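Long-range contacts in agarase (Pseudoalteromonas fuliginea, PDB 6XJ9), which probably hydrolyses the glycosidic linkages of agarose, as a family 50 glycoside hydrolase from a marine bacterium: residues H101-Y106 with I190-T195; F63-N68 with L196-L201. One frame throughout, in Å; residues are numbered along the deposited sequence.

Contact 1: residues H101-Y106 with I190-T195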
loop_
_atom_site.group_PDB
_atom_site.type_symbol
_atom_site.label_atom_id
_atom_site.label_comp_id
_atom_site.label_asym_id
_atom_site.label_seq_id
_atom_site.Cartn_x
_atom_site.Cartn_y
_atom_site.Cartn_z
ATOM N N HIS A 101 -0.572 -5.874 -13.951
ATOM C CA HIS A 101 -1.622 -5.032 -13.397
ATOM C C HIS A 101 -2.828 -5.895 -13.056
ATOM O O HIS A 101 -3.063 -6.900 -13.715
ATOM C CB HIS A 101 -2.035 -3.938 -14.395
ATOM C CG HIS A 101 -0.923 -3.019 -14.759
ATOM N ND1 HIS A 101 -0.180 -3.177 -15.918
ATOM C CD2 HIS A 101 -0.415 -1.949 -14.116
ATOM C CE1 HIS A 101 0.743 -2.244 -15.972
ATOM N NE2 HIS A 101 0.615 -1.475 -14.878
ATOM N N SER A 102 -3.573 -5.485 -12.024
ATOM C CA SER A 102 -4.875 -6.054 -11.712
ATOM C C SER A 102 -5.822 -5.782 -12.881
ATOM O O SER A 102 -5.610 -4.830 -13.637
ATOM C CB SER A 102 -5.408 -5.500 -10.422
ATOM O OG SER A 102 -5.973 -4.201 -10.602
ATOM N N VAL A 103 -6.825 -6.651 -13.058
ATOM C CA VAL A 103 -7.746 -6.503 -14.172
ATOM C C VAL A 103 -9.172 -6.522 -13.637
ATOM O O VAL A 103 -9.579 -7.483 -12.985
ATOM C CB VAL A 103 -7.539 -7.539 -15.299
ATOM C CG1 VAL A 103 -7.751 -8.975 -14.827
ATOM C CG2 VAL A 103 -8.440 -7.244 -16.495
ATOM N N GLN A 104 -9.902 -5.440 -13.929
ATOM C CA GLN A 104 -11.342 -5.405 -13.779
ATOM C C GLN A 104 -11.951 -6.015 -15.034
ATOM O O GLN A 104 -11.905 -5.406 -16.103
ATOM C CB GLN A 104 -11.853 -3.971 -13.585
ATOM C CG GLN A 104 -13.368 -3.892 -13.472
ATOM C CD GLN A 104 -13.874 -2.508 -13.150
ATOM O OE1 GLN A 104 -13.125 -1.537 -13.123
ATOM N NE2 GLN A 104 -15.166 -2.406 -12.905
ATOM N N ILE A 105 -12.520 -7.217 -14.882
ATOM C CA ILE A 105 -13.231 -7.857 -15.981
ATOM C C ILE A 105 -14.710 -7.488 -15.898
ATOM O O ILE A 105 -15.256 -7.265 -14.820
ATOM C CB ILE A 105 -13.018 -9.386 -15.997
ATOM C CG1 ILE A 105 -13.404 -10.026 -14.658
ATOM C CG2 ILE A 105 -11.593 -9.731 -16.390
ATOM C CD1 ILE A 105 -13.334 -11.535 -14.643
ATOM N N TYR A 106 -15.331 -7.388 -17.071
ATOM C CA TYR A 106 -16.768 -7.252 -17.176
ATOM C C TYR A 106 -17.298 -8.590 -17.670
ATOM O O TYR A 106 -16.750 -9.160 -18.617
ATOM C CB TYR A 106 -17.108 -6.098 -18.122
ATOM C CG TYR A 106 -16.780 -4.738 -17.552
ATOM C CD1 TYR A 106 -15.485 -4.242 -17.593
ATOM C CD2 TYR A 106 -17.766 -3.954 -16.967
ATOM C CE1 TYR A 106 -15.174 -2.997 -17.058
ATOM C CE2 TYR A 106 -17.475 -2.702 -16.441
ATOM C CZ TYR A 106 -16.167 -2.230 -16.475
ATOM O OH TYR A 106 -15.864 -0.998 -15.952
ATOM N N ILE A 190 -16.315 -12.165 -21.417
ATOM C CA ILE A 190 -15.409 -11.559 -20.454
ATOM C C ILE A 190 -14.642 -10.466 -21.189
ATOM O O ILE A 190 -13.904 -10.781 -22.118
ATOM C CB ILE A 190 -14.445 -12.610 -19.851
ATOM C CG1 ILE A 190 -15.175 -13.746 -19.120
ATOM C CG2 ILE A 190 -13.377 -11.954 -18.973
ATOM C CD1 ILE A 190 -15.954 -13.315 -17.891
ATOM N N SER A 191 -14.814 -9.196 -20.764
ATOM C CA SER A 191 -14.183 -8.075 -21.452
ATOM C C SER A 191 -13.333 -7.209 -20.519
ATOM O O SER A 191 -13.515 -7.211 -19.299
ATOM C CB SER A 191 -15.183 -7.235 -22.225
ATOM O OG SER A 191 -16.123 -6.613 -21.359
ATOM N N VAL A 192 -12.391 -6.481 -21.136
ATOM C CA VAL A 192 -11.599 -5.433 -20.507
ATOM C C VAL A 192 -11.910 -4.126 -21.235
ATOM O O VAL A 192 -11.988 -4.114 -22.464
ATOM C CB VAL A 192 -10.107 -5.810 -20.540
ATOM C CG1 VAL A 192 -9.194 -4.658 -20.147
ATOM C CG2 VAL A 192 -9.831 -7.036 -19.672
ATOM N N GLN A 193 -12.131 -3.040 -20.470
ATOM C CA GLN A 193 -12.744 -1.835 -21.011
ATOM C C GLN A 193 -11.992 -0.593 -20.539
ATOM O O GLN A 193 -11.732 -0.431 -19.346
ATOM C CB GLN A 193 -14.227 -1.771 -20.633
ATOM C CG GLN A 193 -15.052 -2.888 -21.267
ATOM C CD GLN A 193 -16.520 -2.828 -20.919
ATOM O OE1 GLN A 193 -17.047 -1.795 -20.507
ATOM N NE2 GLN A 193 -17.186 -3.961 -21.064
ATOM N N SER A 194 -11.649 0.265 -21.507
ATOM C CA SER A 194 -10.975 1.541 -21.286
ATOM C C SER A 194 -9.926 1.448 -20.182
ATOM O O SER A 194 -10.096 2.040 -19.113
ATOM C CB SER A 194 -11.969 2.635 -20.982
ATOM O OG SER A 194 -12.944 2.709 -22.002
ATOM N N THR A 195 -8.847 0.707 -20.445
ATOM C CA THR A 195 -7.715 0.703 -19.535
ATOM C C THR A 195 -6.649 1.646 -20.089
ATOM O O THR A 195 -6.818 2.210 -21.173
ATOM C CB THR A 195 -7.137 -0.708 -19.339
ATOM O OG1 THR A 195 -6.656 -1.189 -20.593
ATOM C CG2 THR A 195 -8.140 -1.699 -18.789
HETATM O O HOH W 1 -11.521 -3.016 -17.600
HETATM O O HOH W 2 -18.227 -8.461 -21.144
#
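The side-chain amide of Gln193 lies on one face of the Tyr106 ring, the two planes only 10° apart, with OE1 3.9 Å above the ring plane over its centre. NE2 sits over the root of the ring, 3.6 Å from Tyr106 CG, while the carbonyl oxygen of Ser191 and water 1 lie at the ring edge, in its plane. Gln193 starts beside its own backbone N (chi1 -65°) and then runs extended, which carries the amide along the ring. Its rotation is fixed by NE2, which donates to Ser191 OG at 2.9 Å with the hydroxyl close to the amide plane. Beneath this stack, strands 103-111 and 185-193 pair antiparallel in the CBM-like domain, and Tyr106 and Ser191 form a hydrogen-bonded pair: Tyr106 N to Ser191 O and Ser191 N to Tyr106 O, both 2.9 Å and nearly straight. The N-to-C directions of the two short strand segments are 126° apart, well short of a flat antiparallel pair, and beyond the pair the backbones are joined through water 1, which accepts from Gln193 N and lies 2.8 Å from Gln104 O. Among the aliphatic residues, Val103 CG2 presses against Val192 CG2 at 3.5 Å, tighter than usual for two methyls, and Ile105 CG2 meets Ile190 CG2 at 3.8 Å. Gln104 turns its amide to other partners, His685 N and Leu683 O among them, and Lys199 of strand 199-210 packs on both valines.

Contact 2: residues F63-N68 with L196-L201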
loop_
_atom_site.group_PDB
_atom_site.type_symbol
_atom_site.label_atom_id
_atom_site.label_comp_id
_atom_site.label_asym_id
_atom_site.label_seq_id
_atom_site.Cartn_x
_atom_site.Cartn_y
_atom_site.Cartn_z
ATOM N N PHE A 63 -5.269 -9.582 -23.368
ATOM C CA PHE A 63 -6.147 -8.538 -23.869
ATOM C C PHE A 63 -5.287 -7.399 -24.404
ATOM O O PHE A 63 -4.410 -6.905 -23.708
ATOM C CB PHE A 63 -7.046 -7.989 -22.753
ATOM C CG PHE A 63 -8.012 -8.973 -22.136
ATOM C CD1 PHE A 63 -9.251 -9.211 -22.719
ATOM C CD2 PHE A 63 -7.693 -9.638 -20.961
ATOM C CE1 PHE A 63 -10.142 -10.113 -22.147
ATOM C CE2 PHE A 63 -8.580 -10.538 -20.390
ATOM C CZ PHE A 63 -9.807 -10.771 -20.981
ATOM N N GLN A 64 -5.537 -6.995 -25.651
ATOM C CA GLN A 64 -4.728 -5.950 -26.257
ATOM C C GLN A 64 -5.383 -4.611 -25.926
ATOM O O GLN A 64 -5.764 -3.855 -26.816
ATOM C CB GLN A 64 -4.558 -6.208 -27.758
ATOM C CG GLN A 64 -3.943 -7.568 -28.082
ATOM C CD GLN A 64 -3.931 -7.858 -29.565
ATOM O OE1 GLN A 64 -4.921 -7.669 -30.273
ATOM N NE2 GLN A 64 -2.793 -8.328 -30.052
ATOM N N SER A 65 -5.482 -4.334 -24.619
ATOM C CA SER A 65 -6.327 -3.285 -24.074
ATOM C C SER A 65 -5.615 -1.933 -24.054
ATOM O O SER A 65 -6.264 -0.904 -23.869
ATOM C CB SER A 65 -6.854 -3.676 -22.707
ATOM O OG SER A 65 -5.814 -4.208 -21.900
ATOM N N LYS A 66 -4.293 -1.929 -24.258
ATOM C CA LYS A 66 -3.569 -0.677 -24.419
ATOM C C LYS A 66 -4.036 0.037 -25.684
ATOM O O LYS A 66 -4.277 1.239 -25.660
ATOM C CB LYS A 66 -2.050 -0.877 -24.455
ATOM C CG LYS A 66 -1.222 0.404 -24.365
ATOM C CD LYS A 66 0.265 0.137 -24.278
ATOM C CE LYS A 66 1.093 1.316 -23.806
ATOM N NZ LYS A 66 1.136 2.401 -24.814
ATOM N N LYS A 67 -4.136 -0.708 -26.787
ATOM C CA LYS A 67 -4.410 -0.141 -28.100
ATOM C C LYS A 67 -5.915 -0.140 -28.377
ATOM O O LYS A 67 -6.401 0.640 -29.190
ATOM C CB LYS A 67 -3.617 -0.914 -29.167
ATOM C CG LYS A 67 -3.973 -0.611 -30.623
ATOM C CD LYS A 67 -3.594 0.789 -31.126
ATOM C CE LYS A 67 -3.559 0.866 -32.641
ATOM N NZ LYS A 67 -3.329 2.247 -33.140
ATOM N N ASN A 68 -6.656 -1.018 -27.693
ATOM C CA ASN A 68 -8.060 -1.217 -28.010
ATOM C C ASN A 68 -8.878 -1.037 -26.738
ATOM O O ASN A 68 -8.602 -1.699 -25.742
ATOM C CB ASN A 68 -8.299 -2.607 -28.601
ATOM C CG ASN A 68 -7.405 -2.904 -29.786
ATOM O OD1 ASN A 68 -7.715 -2.517 -30.909
ATOM N ND2 ASN A 68 -6.290 -3.568 -29.546
ATOM N N LEU A 196 -5.555 1.803 -19.340
ATOM C CA LEU A 196 -4.365 2.430 -19.904
ATOM C C LEU A 196 -3.344 1.372 -20.306
ATOM O O LEU A 196 -2.433 1.665 -21.085
ATOM C CB LEU A 196 -3.787 3.434 -18.901
ATOM C CG LEU A 196 -4.757 4.537 -18.479
ATOM C CD1 LEU A 196 -4.127 5.443 -17.417
ATOM C CD2 LEU A 196 -5.216 5.348 -19.692
ATOM N N HIS A 197 -3.508 0.156 -19.766
ATOM C CA HIS A 197 -2.527 -0.916 -19.895
ATOM C C HIS A 197 -3.147 -2.154 -20.542
ATOM O O HIS A 197 -4.351 -2.391 -20.415
ATOM C CB HIS A 197 -1.977 -1.316 -18.511
ATOM C CG HIS A 197 -1.385 -0.195 -17.723
ATOM N ND1 HIS A 197 -0.420 0.638 -18.238
ATOM C CD2 HIS A 197 -1.614 0.228 -16.459
ATOM C CE1 HIS A 197 -0.075 1.534 -17.333
ATOM N NE2 HIS A 197 -0.798 1.305 -16.229
ATOM N N ASP A 198 -2.297 -2.948 -21.209
ATOM C CA ASP A 198 -2.610 -4.331 -21.550
ATOM C C ASP A 198 -2.865 -5.113 -20.258
ATOM O O ASP A 198 -2.161 -4.930 -19.261
ATOM C CB ASP A 198 -1.483 -5.015 -22.347
ATOM C CG ASP A 198 -1.352 -4.589 -23.803
ATOM O OD1 ASP A 198 -2.350 -4.115 -24.391
ATOM O OD2 ASP A 198 -0.251 -4.741 -24.349
ATOM N N LYS A 199 -3.900 -5.969 -20.281
ATOM C CA LYS A 199 -4.250 -6.813 -19.150
ATOM C C LYS A 199 -4.189 -8.270 -19.600
ATOM O O LYS A 199 -4.228 -8.543 -20.798
ATOM C CB LYS A 199 -5.643 -6.461 -18.620
ATOM C CG LYS A 199 -5.896 -4.971 -18.407
ATOM C CD LYS A 199 -4.885 -4.326 -17.490
ATOM C CE LYS A 199 -5.388 -4.138 -16.081
ATOM N NZ LYS A 199 -6.329 -3.002 -15.942
ATOM N N GLU A 200 -4.065 -9.182 -18.626
ATOM C CA GLU A 200 -3.980 -10.607 -18.899
ATOM C C GLU A 200 -4.901 -11.372 -17.956
ATOM O O GLU A 200 -5.230 -10.906 -16.862
ATOM C CB GLU A 200 -2.569 -11.120 -18.640
ATOM C CG GLU A 200 -1.564 -10.752 -19.717
ATOM C CD GLU A 200 -0.238 -11.467 -19.516
ATOM O OE1 GLU A 200 0.811 -10.812 -19.632
ATOM O OE2 GLU A 200 -0.259 -12.679 -19.237
ATOM N N LEU A 201 -5.272 -12.583 -18.373
ATOM C CA LEU A 201 -6.148 -13.404 -17.558
ATOM C C LEU A 201 -5.907 -14.867 -17.904
ATOM O O LEU A 201 -5.725 -15.215 -19.074
ATOM C CB LEU A 201 -7.595 -12.986 -17.833
ATOM C CG LEU A 201 -8.664 -13.615 -16.944
ATOM C CD1 LEU A 201 -8.643 -13.017 -15.542
ATOM C CD2 LEU A 201 -10.030 -13.439 -17.576
HETATM O O HOH W 3 -2.557 -3.132 -26.816
#
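An inverse gamma turn centred on Gln64 ends the antiparallel run of strand 58-63 beside strand 199-210, in the CBM-like domain, and the loop that follows folds over residues 196-199. At the strand end, Phe63 N donates to Lys199 O at 3.0 Å through a bent bond (132°). That same carbonyl oxygen lies in the plane of the Phe63 ring at its edge, and a little further along the edge CE2 touches Leu201 CB at 3.7 Å. Val192 of strand 185-193 also packs against Phe63. Past the turn, side chains replace the regular backbone ladder. Ser65 holds OG between its backbone N and carbonyl carbon (chi1 46°), from where it donates 2.8 Å to His197 O, in the carbonyl plane and on a lone pair; it also takes a weak bond from Lys199 N. Asp198 reaches back in the other direction: its OD1 accepts Lys66 N at 2.9 Å, met on the anti side and 31° out of the carboxylate plane, and receives water 3 at 2.6 Å, the water being bonded in turn to Lys67 N. Within the loop, Asn68 ND2 closes onto Gln64 O at 2.8 Å. The ends of Lys199 and His197 turn to Glu647 and Asp698, outside the loop. One hydroxyl and one carboxylate oxygen thus serve backbone groups of the other segment, and the two amides that reach OD1, one through water, would be expected to favour the ionised form of Asp198.

The two contacts lie 8 Å apart, centre to centre, on the same side of the chain's centre and within the CBM-like domain. Along the chain contact 1 is nested inside contact 2: 63-68 comes first, then 101-106, and residues 190-195 run straight into 196-201, where strand 185-193 gives way to strand 199-210. They also touch directly: the rings of His101 and His197 stack, and Thr195 OG1 packs 3.3 Å from Ser65 CB. Both stand where the domain borders the rest of the chain, for Asp691, Asp698, Glu647 and Arg650 all bond to their residues, so this end of the beta-structure joins the CBM-like domain to the later part of the enzyme.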